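PDB 3EAF: ABC transporter, substrate binding protein from Aeropyrum pernix, which probably binds a solute outside the cell and delivers it to an ABC importer, as periplasmic-type binding proteins do, and also carries a magnesium ion. Local coordinates for residues A[17-22]-A[207-212]; A[40-45]-A[302-307]; A[349-354]-A[366-371]. All coordinates share one frame; numbering follows the deposited sequence.

Interaction 1: residues A[17-22]-A[207-212]; sequences TSDVGK and NTISSC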
loop_
_atom_site.group_PDB
_atom_site.type_symbol
_atom_site.label_atom_id
_atom_site.label_comp_id
_atom_site.label_asym_id
_atom_site.label_seq_id
_atom_site.Cartn_x
_atom_site.Cartn_y
_atom_site.Cartn_z
ATOM N N THR A 17 9.432 0.718 -9.465
ATOM C CA THR A 17 8.539 1.192 -8.411
ATOM C C THR A 17 9.328 1.883 -7.287
ATOM O O THR A 17 8.810 2.071 -6.184
ATOM C CB THR A 17 7.624 0.071 -7.839
ATOM O OG1 THR A 17 8.411 -0.899 -7.133
ATOM C CG2 THR A 17 6.789 -0.612 -8.945
ATOM N N SER A 18 10.567 2.281 -7.581
ATOM C CA SER A 18 11.386 3.005 -6.602
ATOM C C SER A 18 10.916 4.451 -6.388
ATOM O O SER A 18 11.285 5.079 -5.396
ATOM C CB SER A 18 12.880 2.945 -6.944
ATOM O OG SER A 18 13.148 3.445 -8.242
ATOM N N ASP A 19 10.098 4.967 -7.310
ATOM C CA ASP A 19 9.418 6.254 -7.113
ATOM C C ASP A 19 8.690 6.301 -5.754
ATOM O O ASP A 19 8.695 7.332 -5.072
ATOM C CB ASP A 19 8.466 6.596 -8.284
ATOM C CG ASP A 19 7.437 5.489 -8.596
ATOM O OD1 ASP A 19 7.402 4.439 -7.916
ATOM O OD2 ASP A 19 6.655 5.676 -9.557
ATOM N N VAL A 20 8.098 5.172 -5.363
ATOM C CA VAL A 20 7.428 5.030 -4.061
ATOM C C VAL A 20 8.209 4.109 -3.100
ATOM O O VAL A 20 8.021 4.159 -1.873
ATOM C CB VAL A 20 5.954 4.544 -4.225
ATOM C CG1 VAL A 20 5.111 5.600 -4.937
ATOM C CG2 VAL A 20 5.878 3.207 -4.984
ATOM N N GLY A 21 9.092 3.287 -3.670
ATOM C CA GLY A 21 9.852 2.286 -2.921
ATOM C C GLY A 21 10.950 2.825 -2.021
ATOM O O GLY A 21 11.196 2.281 -0.942
ATOM N N LYS A 22 11.619 3.885 -2.469
ATOM C CA LYS A 22 12.683 4.524 -1.685
ATOM C C LYS A 22 12.170 5.017 -0.331
ATOM O O LYS A 22 12.763 4.720 0.697
ATOM C CB LYS A 22 13.309 5.684 -2.456
ATOM C CG LYS A 22 14.214 5.282 -3.613
ATOM C CD LYS A 22 14.727 6.546 -4.322
ATOM C CE LYS A 22 15.560 6.218 -5.549
ATOM N NZ LYS A 22 16.961 5.791 -5.203
ATOM N N ASN A 207 -1.388 2.320 -11.583
ATOM C CA ASN A 207 0.079 2.293 -11.543
ATOM C C ASN A 207 0.659 3.192 -10.435
ATOM O O ASN A 207 -0.090 3.835 -9.693
ATOM C CB ASN A 207 0.661 2.730 -12.900
ATOM C CG ASN A 207 0.277 1.807 -14.047
ATOM O OD1 ASN A 207 -0.320 0.745 -13.851
ATOM N ND2 ASN A 207 0.628 2.214 -15.263
ATOM N N THR A 208 1.990 3.240 -10.339
ATOM C CA THR A 208 2.667 4.090 -9.357
ATOM C C THR A 208 2.665 5.556 -9.796
ATOM O O THR A 208 2.312 5.867 -10.939
ATOM C CB THR A 208 4.124 3.627 -9.074
ATOM O OG1 THR A 208 4.940 3.866 -10.227
ATOM C CG2 THR A 208 4.169 2.140 -8.718
ATOM N N ILE A 209 3.083 6.439 -8.889
ATOM C CA ILE A 209 3.000 7.891 -9.074
ATOM C C ILE A 209 3.613 8.424 -10.376
ATOM O O ILE A 209 3.139 9.424 -10.905
ATOM C CB ILE A 209 3.566 8.668 -7.827
ATOM C CG1 ILE A 209 3.229 10.163 -7.908
ATOM C CG2 ILE A 209 5.072 8.401 -7.632
ATOM C CD1 ILE A 209 3.462 10.944 -6.617
ATOM N N SER A 210 4.656 7.767 -10.886
ATOM C CA SER A 210 5.343 8.232 -12.097
ATOM C C SER A 210 4.423 8.267 -13.312
ATOM O O SER A 210 4.286 9.301 -13.954
ATOM C CB SER A 210 6.582 7.375 -12.392
ATOM O OG SER A 210 7.525 7.510 -11.343
ATOM N N SER A 211 3.793 7.145 -13.627
ATOM C CA SER A 211 2.884 7.110 -14.772
ATOM C C SER A 211 1.531 7.768 -14.480
ATOM O O SER A 211 0.955 8.393 -15.368
ATOM C CB SER A 211 2.711 5.686 -15.306
ATOM O OG SER A 211 2.220 4.818 -14.309
ATOM N N CYS A 212 1.031 7.637 -13.248
ATOM C CA CYS A 212 -0.211 8.321 -12.847
ATOM C C CYS A 212 -0.115 9.823 -13.066
ATOM O O CYS A 212 -1.033 10.440 -13.602
ATOM C CB CYS A 212 -0.550 8.061 -11.380
ATOM S SG CYS A 212 -1.215 6.426 -11.022
#
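T17 and T208 each stand at the N-cap position of a helix, and the two helix starts meet there, the CA atoms of T17 and T208 lying 6.6 Å apart. The contact turns on one carboxylate oxygen. OD2 of D19 accepts from three donors of the facing segment. T208 OG1, 2.6 Å from D19 OD2, approaches its syn lone pair. S210 OG, 2.7 Å from the same OD2, comes to the anti side, as does S210 N at 3.2 Å from D19 OD2, both tilted out of the carboxylate plane. The amide belongs to the first turn of helix 209-222, whose dipole would probably favour the negative charge. With CG between its backbone N and carbonyl carbon (chi1 54°), D19 turns the carboxylate toward T208 and S210. An alanine here would probably leave the two hydroxyls and the S210 amide without their shared acceptor, freeing both hydroxyls to turn. Methyl contacts flank the polar grip: T17 CG2 lies 3.8 Å from T208 CG2, and V20 CG1 3.9 Å from I209 CG2. T17 OG1 is engaged by D12 and W83. Since helix 18-38 follows strand 3-11 of one sheet and helix 209-222 follows strand 202-205 of the other, this buried contact bridges the two lobes at their cleft, consistent with the closed form of a type I periplasmic binding protein.

Interaction 2: residues A[40-45]-A[302-307]; sequences IYTKDG and KAIESV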
loop_
_atom_site.group_PDB
_atom_site.type_symbol
_atom_site.label_atom_id
_atom_site.label_comp_id
_atom_site.label_asym_id
_atom_site.label_seq_id
_atom_site.Cartn_x
_atom_site.Cartn_y
_atom_site.Cartn_z
ATOM N N ILE A 40 11.903 -3.246 22.609
ATOM C CA ILE A 40 10.775 -4.112 22.275
ATOM C C ILE A 40 10.723 -5.230 23.314
ATOM O O ILE A 40 11.709 -5.942 23.507
ATOM C CB ILE A 40 10.917 -4.733 20.855
ATOM C CG1 ILE A 40 11.108 -3.648 19.789
ATOM C CG2 ILE A 40 9.696 -5.598 20.517
ATOM C CD1 ILE A 40 11.988 -4.084 18.614
ATOM N N TYR A 41 9.578 -5.382 23.976
ATOM C CA TYR A 41 9.434 -6.391 25.023
ATOM C C TYR A 41 8.275 -7.341 24.764
ATOM O O TYR A 41 7.177 -6.914 24.400
ATOM C CB TYR A 41 9.283 -5.734 26.402
ATOM C CG TYR A 41 10.485 -4.909 26.784
ATOM C CD1 TYR A 41 11.591 -5.497 27.402
ATOM C CD2 TYR A 41 10.530 -3.541 26.503
ATOM C CE1 TYR A 41 12.712 -4.736 27.744
ATOM C CE2 TYR A 41 11.643 -2.776 26.839
ATOM C CZ TYR A 41 12.728 -3.381 27.454
ATOM O OH TYR A 41 13.828 -2.620 27.784
ATOM N N THR A 42 8.539 -8.631 24.956
ATOM C CA THR A 42 7.505 -9.654 24.931
ATOM C C THR A 42 6.551 -9.481 26.123
ATOM O O THR A 42 6.808 -8.669 27.017
ATOM C CB THR A 42 8.125 -11.062 24.969
ATOM O OG1 THR A 42 8.950 -11.198 26.136
ATOM C CG2 THR A 42 8.970 -11.315 23.718
ATOM N N LYS A 43 5.460 -10.249 26.133
ATOM C CA LYS A 43 4.479 -10.224 27.232
ATOM C C LYS A 43 5.091 -10.503 28.609
ATOM O O LYS A 43 4.670 -9.918 29.607
ATOM C CB LYS A 43 3.330 -11.205 26.967
ATOM C CG LYS A 43 2.243 -10.664 26.046
ATOM C CD LYS A 43 0.949 -11.477 26.153
ATOM C CE LYS A 43 1.095 -12.892 25.600
ATOM N NZ LYS A 43 -0.141 -13.720 25.789
ATOM N N ASP A 44 6.082 -11.391 28.655
ATOM C CA ASP A 44 6.776 -11.717 29.906
ATOM C C ASP A 44 8.040 -10.868 30.142
ATOM O O ASP A 44 8.867 -11.191 30.996
ATOM C CB ASP A 44 7.096 -13.215 29.970
ATOM C CG ASP A 44 7.843 -13.708 28.748
ATOM O OD1 ASP A 44 8.693 -14.609 28.902
ATOM O OD2 ASP A 44 7.590 -13.199 27.636
ATOM N N GLY A 45 8.182 -9.789 29.377
ATOM C CA GLY A 45 9.217 -8.790 29.631
ATOM C C GLY A 45 10.631 -9.075 29.160
ATOM O O GLY A 45 11.573 -8.458 29.647
ATOM N N LYS A 302 4.094 -4.808 17.231
ATOM C CA LYS A 302 2.893 -5.073 18.026
ATOM C C LYS A 302 2.644 -6.576 18.179
ATOM O O LYS A 302 2.249 -7.031 19.256
ATOM C CB LYS A 302 1.675 -4.336 17.446
ATOM C CG LYS A 302 1.790 -2.802 17.493
ATOM C CD LYS A 302 1.037 -2.166 18.667
ATOM C CE LYS A 302 1.079 -0.652 18.572
ATOM N NZ LYS A 302 0.122 0.039 19.468
ATOM N N ALA A 303 2.900 -7.343 17.117
ATOM C CA ALA A 303 2.798 -8.807 17.176
ATOM C C ALA A 303 3.772 -9.392 18.212
ATOM O O ALA A 303 3.385 -10.212 19.033
ATOM C CB ALA A 303 3.042 -9.427 15.799
ATOM N N ILE A 304 5.028 -8.950 18.168
ATOM C CA ILE A 304 6.060 -9.377 19.124
ATOM C C ILE A 304 5.688 -9.035 20.572
ATOM O O ILE A 304 5.881 -9.848 21.478
ATOM C CB ILE A 304 7.452 -8.777 18.777
ATOM C CG1 ILE A 304 7.908 -9.266 17.400
ATOM C CG2 ILE A 304 8.490 -9.133 19.863
ATOM C CD1 ILE A 304 9.017 -8.451 16.800
ATOM N N GLU A 305 5.149 -7.837 20.774
ATOM C CA GLU A 305 4.691 -7.398 22.093
ATOM C C GLU A 305 3.495 -8.201 22.607
ATOM O O GLU A 305 3.148 -8.109 23.786
ATOM C CB GLU A 305 4.354 -5.907 22.075
ATOM C CG GLU A 305 5.558 -5.009 21.889
ATOM C CD GLU A 305 5.197 -3.559 21.633
ATOM O OE1 GLU A 305 4.069 -3.278 21.150
ATOM O OE2 GLU A 305 6.057 -2.691 21.899
ATOM N N SER A 306 2.884 -8.986 21.715
ATOM C CA SER A 306 1.703 -9.800 22.013
ATOM C C SER A 306 2.024 -11.270 22.291
ATOM O O SER A 306 1.116 -12.047 22.609
ATOM C CB SER A 306 0.703 -9.723 20.852
ATOM O OG SER A 306 0.334 -8.385 20.581
ATOM N N VAL A 307 3.292 -11.660 22.154
ATOM C CA VAL A 307 3.696 -13.050 22.409
ATOM C C VAL A 307 4.631 -13.183 23.612
ATOM O O VAL A 307 5.256 -12.207 24.042
ATOM C CB VAL A 307 4.332 -13.740 21.160
ATOM C CG1 VAL A 307 3.365 -13.736 19.992
ATOM C CG2 VAL A 307 5.657 -13.098 20.765
HETATM O O HOH W 1 7.698 -3.348 23.842
#
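I40 and I304 meet through their CG2 methyls, 3.8 Å apart, and in both residues CG2 lies anti to the backbone N; the two side chains cross obliquely. Next along the chain, the turn 42-45 leans on the turn 304-307, both type I. T42 places OG1 between its backbone N and carbonyl carbon (chi1 57°), and there the hydroxyl donates to D44 OD2 from above the carboxylate plane, while T42 CB rests 3.2 Å from V307 O. That carbonyl also takes the bond joining the two turns, from K43 N at 2.9 Å to V307 O and nearly straight (170°). The K43 chain lies over the backbone of the second turn: its bend at chi3 (-68°) brings CE to 3.1 Å from S306 O. E305 runs extended beyond CG, and one water bridges its OE2 to Y41 N. E305 CA also makes a CH···O contact with Y41 O at 3.4 Å. D44 reaches S309 with its other oxygen. The last part of helix 288-304 and the turn after it pack beside the short, weakly bonded outermost strand 40-41, and I304 also packs on V48 and I50 of strand 47-56, the layered packing of helix on sheet that characterises an alpha/beta lobe of this fold.

Interaction 3: residues A[349-354]-A[366-371]; sequences YRKVFI and MGKFEA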
loop_
_atom_site.group_PDB
_atom_site.type_symbol
_atom_site.label_atom_id
_atom_site.label_comp_id
_atom_site.label_asym_id
_atom_site.label_seq_id
_atom_site.Cartn_x
_atom_site.Cartn_y
_atom_site.Cartn_z
ATOM N N TYR A 349 -9.267 -3.810 7.617
ATOM C CA TYR A 349 -10.379 -2.858 7.726
ATOM C C TYR A 349 -10.769 -2.481 6.304
ATOM O O TYR A 349 -10.146 -2.962 5.354
ATOM C CB TYR A 349 -10.016 -1.621 8.574
ATOM C CG TYR A 349 -8.777 -0.862 8.136
ATOM C CD1 TYR A 349 -8.876 0.255 7.304
ATOM C CD2 TYR A 349 -7.509 -1.244 8.574
ATOM C CE1 TYR A 349 -7.738 0.964 6.906
ATOM C CE2 TYR A 349 -6.372 -0.552 8.182
ATOM C CZ TYR A 349 -6.493 0.551 7.345
ATOM O OH TYR A 349 -5.367 1.233 6.950
ATOM N N ARG A 350 -11.791 -1.643 6.140
ATOM C CA ARG A 350 -12.300 -1.346 4.792
ATOM C C ARG A 350 -12.158 0.112 4.351
ATOM O O ARG A 350 -11.995 0.387 3.158
ATOM C CB ARG A 350 -13.766 -1.775 4.648
ATOM C CG ARG A 350 -13.998 -3.273 4.720
ATOM C CD ARG A 350 -15.463 -3.641 4.507
ATOM N NE ARG A 350 -15.855 -3.688 3.093
ATOM C CZ ARG A 350 -16.738 -2.867 2.517
ATOM N NH1 ARG A 350 -17.332 -1.902 3.219
ATOM N NH2 ARG A 350 -17.036 -3.011 1.227
ATOM N N LYS A 351 -12.236 1.048 5.290
ATOM C CA LYS A 351 -12.302 2.456 4.894
ATOM C C LYS A 351 -10.936 3.065 4.566
ATOM O O LYS A 351 -9.897 2.531 4.949
ATOM C CB LYS A 351 -13.077 3.299 5.911
ATOM C CG LYS A 351 -12.433 3.460 7.267
ATOM C CD LYS A 351 -13.354 4.279 8.188
ATOM C CE LYS A 351 -14.542 3.457 8.681
ATOM N NZ LYS A 351 -15.296 4.181 9.764
ATOM N N VAL A 352 -10.964 4.167 3.821
ATOM C CA VAL A 352 -9.758 4.868 3.388
ATOM C C VAL A 352 -9.933 6.372 3.503
ATOM O O VAL A 352 -11.061 6.861 3.586
ATOM C CB VAL A 352 -9.379 4.532 1.920
ATOM C CG1 VAL A 352 -8.961 3.079 1.792
ATOM C CG2 VAL A 352 -10.519 4.881 0.946
ATOM N N PHE A 353 -8.816 7.094 3.528
ATOM C CA PHE A 353 -8.838 8.543 3.357
ATOM C C PHE A 353 -8.822 8.858 1.869
ATOM O O PHE A 353 -8.252 8.113 1.079
ATOM C CB PHE A 353 -7.631 9.209 4.023
ATOM C CG PHE A 353 -7.547 8.993 5.513
ATOM C CD1 PHE A 353 -8.389 9.688 6.385
ATOM C CD2 PHE A 353 -6.604 8.117 6.047
ATOM C CE1 PHE A 353 -8.295 9.503 7.776
ATOM C CE2 PHE A 353 -6.503 7.921 7.432
ATOM C CZ PHE A 353 -7.358 8.613 8.296
ATOM N N ILE A 354 -9.456 9.962 1.490
ATOM C CA ILE A 354 -9.366 10.471 0.132
ATOM C C ILE A 354 -8.722 11.844 0.193
ATOM O O ILE A 354 -9.094 12.678 1.026
ATOM C CB ILE A 354 -10.761 10.554 -0.560
ATOM C CG1 ILE A 354 -11.408 9.158 -0.684
ATOM C CG2 ILE A 354 -10.656 11.276 -1.917
ATOM C CD1 ILE A 354 -10.722 8.191 -1.646
HETATM N N MSE A 366 -10.209 15.080 2.081
HETATM C CA MSE A 366 -11.663 14.955 1.919
HETATM C C MSE A 366 -12.349 14.283 3.103
HETATM O O MSE A 366 -13.503 14.598 3.405
HETATM C CB MSE A 366 -12.028 14.197 0.631
HETATM C CG MSE A 366 -11.568 14.856 -0.663
HETATM SE SE MSE A 366 -12.338 16.627 -0.973
HETATM C CE MSE A 366 -11.034 17.760 -0.067
ATOM N N GLY A 367 -11.651 13.352 3.760
ATOM C CA GLY A 367 -12.231 12.567 4.855
ATOM C C GLY A 367 -12.109 11.064 4.651
ATOM O O GLY A 367 -11.334 10.606 3.802
ATOM N N LYS A 368 -12.871 10.300 5.435
ATOM C CA LYS A 368 -12.873 8.834 5.359
ATOM C C LYS A 368 -14.065 8.337 4.553
ATOM O O LYS A 368 -15.203 8.784 4.762
ATOM C CB LYS A 368 -12.930 8.196 6.748
ATOM C CG LYS A 368 -11.755 8.475 7.640
ATOM C CD LYS A 368 -12.004 7.916 9.026
ATOM C CE LYS A 368 -10.795 8.122 9.907
ATOM N NZ LYS A 368 -11.022 7.587 11.276
ATOM N N PHE A 369 -13.799 7.407 3.641
ATOM C CA PHE A 369 -14.829 6.853 2.764
ATOM C C PHE A 369 -14.727 5.343 2.651
ATOM O O PHE A 369 -13.644 4.772 2.777
ATOM C CB PHE A 369 -14.768 7.525 1.388
ATOM C CG PHE A 369 -15.068 8.998 1.433
ATOM C CD1 PHE A 369 -16.383 9.454 1.386
ATOM C CD2 PHE A 369 -14.038 9.927 1.546
ATOM C CE1 PHE A 369 -16.665 10.817 1.444
ATOM C CE2 PHE A 369 -14.308 11.297 1.607
ATOM C CZ PHE A 369 -15.625 11.741 1.554
ATOM N N GLU A 370 -15.869 4.702 2.431
ATOM C CA GLU A 370 -15.951 3.247 2.387
ATOM C C GLU A 370 -16.949 2.812 1.325
ATOM O O GLU A 370 -17.997 3.435 1.157
ATOM C CB GLU A 370 -16.380 2.709 3.757
ATOM C CG GLU A 370 -16.082 1.237 3.992
ATOM C CD GLU A 370 -16.617 0.730 5.322
ATOM O OE1 GLU A 370 -16.864 1.554 6.229
ATOM O OE2 GLU A 370 -16.791 -0.499 5.469
ATOM N N ALA A 371 -16.618 1.739 0.613
ATOM C CA ALA A 371 -17.537 1.127 -0.346
ATOM C C ALA A 371 -18.773 0.583 0.385
ATOM O O ALA A 371 -18.675 0.225 1.566
ATOM C CB ALA A 371 -16.832 0.016 -1.104
#
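R350 and E370 meet with different chain shapes: E370 sets CG anti to its backbone N (chi1 -161°) and stays extended, whereas the R350 chain bends at chi3 (82°), which turns NE, and the two side chains cross at about a right angle. They sit at the open end of a beta hairpin, strands 352-357 and 363-369, which forms the edge of the second lobe's sheet. R350 NH1 makes a salt bridge with E370 OE2 at 2.7 Å, reaching that oxygen on its anti side, tilted out of the carboxylate plane, and also donates to A371 O at 3.0 Å. The guanidinium and carboxylate planes stand 56° apart. R350 NH2 hydrogen-bonds to P372 O, so the group is tied to the chain just beyond the strand at several points. V352 and F369 form a hydrogen-bonded pair, with F369 N 2.8 Å from V352 O and V352 N 2.9 Å from F369 O. F353 and K368 make the non-hydrogen-bonded pair, on the face away from V352 and F369. The aliphatic stem of K368 runs beside the F353 ring, its CE 3.6 Å from F353 CE1, and NZ ends on A336 O. Helix 124-139 covers the other face, where F134 meets the F369 ring edge to face. On that side I354 CG1 lies 3.5 Å from F369 CD2.

Interactions 1 and 2 share a chain connection, since helix 18-38 leads straight into strand 40-41, yet their centres lie 35 Å apart on opposite sides of the chain's centre. Interaction 1 joins the lobes, interaction 2 lies within the first and interaction 3 within the second. Interaction 3 stands about 22 Å from interaction 1 and about 31 Å from interaction 2, centre to centre. A glycerol about 4 Å from the T17 side chain, probably from the crystallisation liquor, may mark the cleft beside interaction 1. The magnesium ion, held by E325, D340 and Y341, lies away from interaction 1: it is about 11 Å from the side chain of S306 and about 14 Å from that of R350.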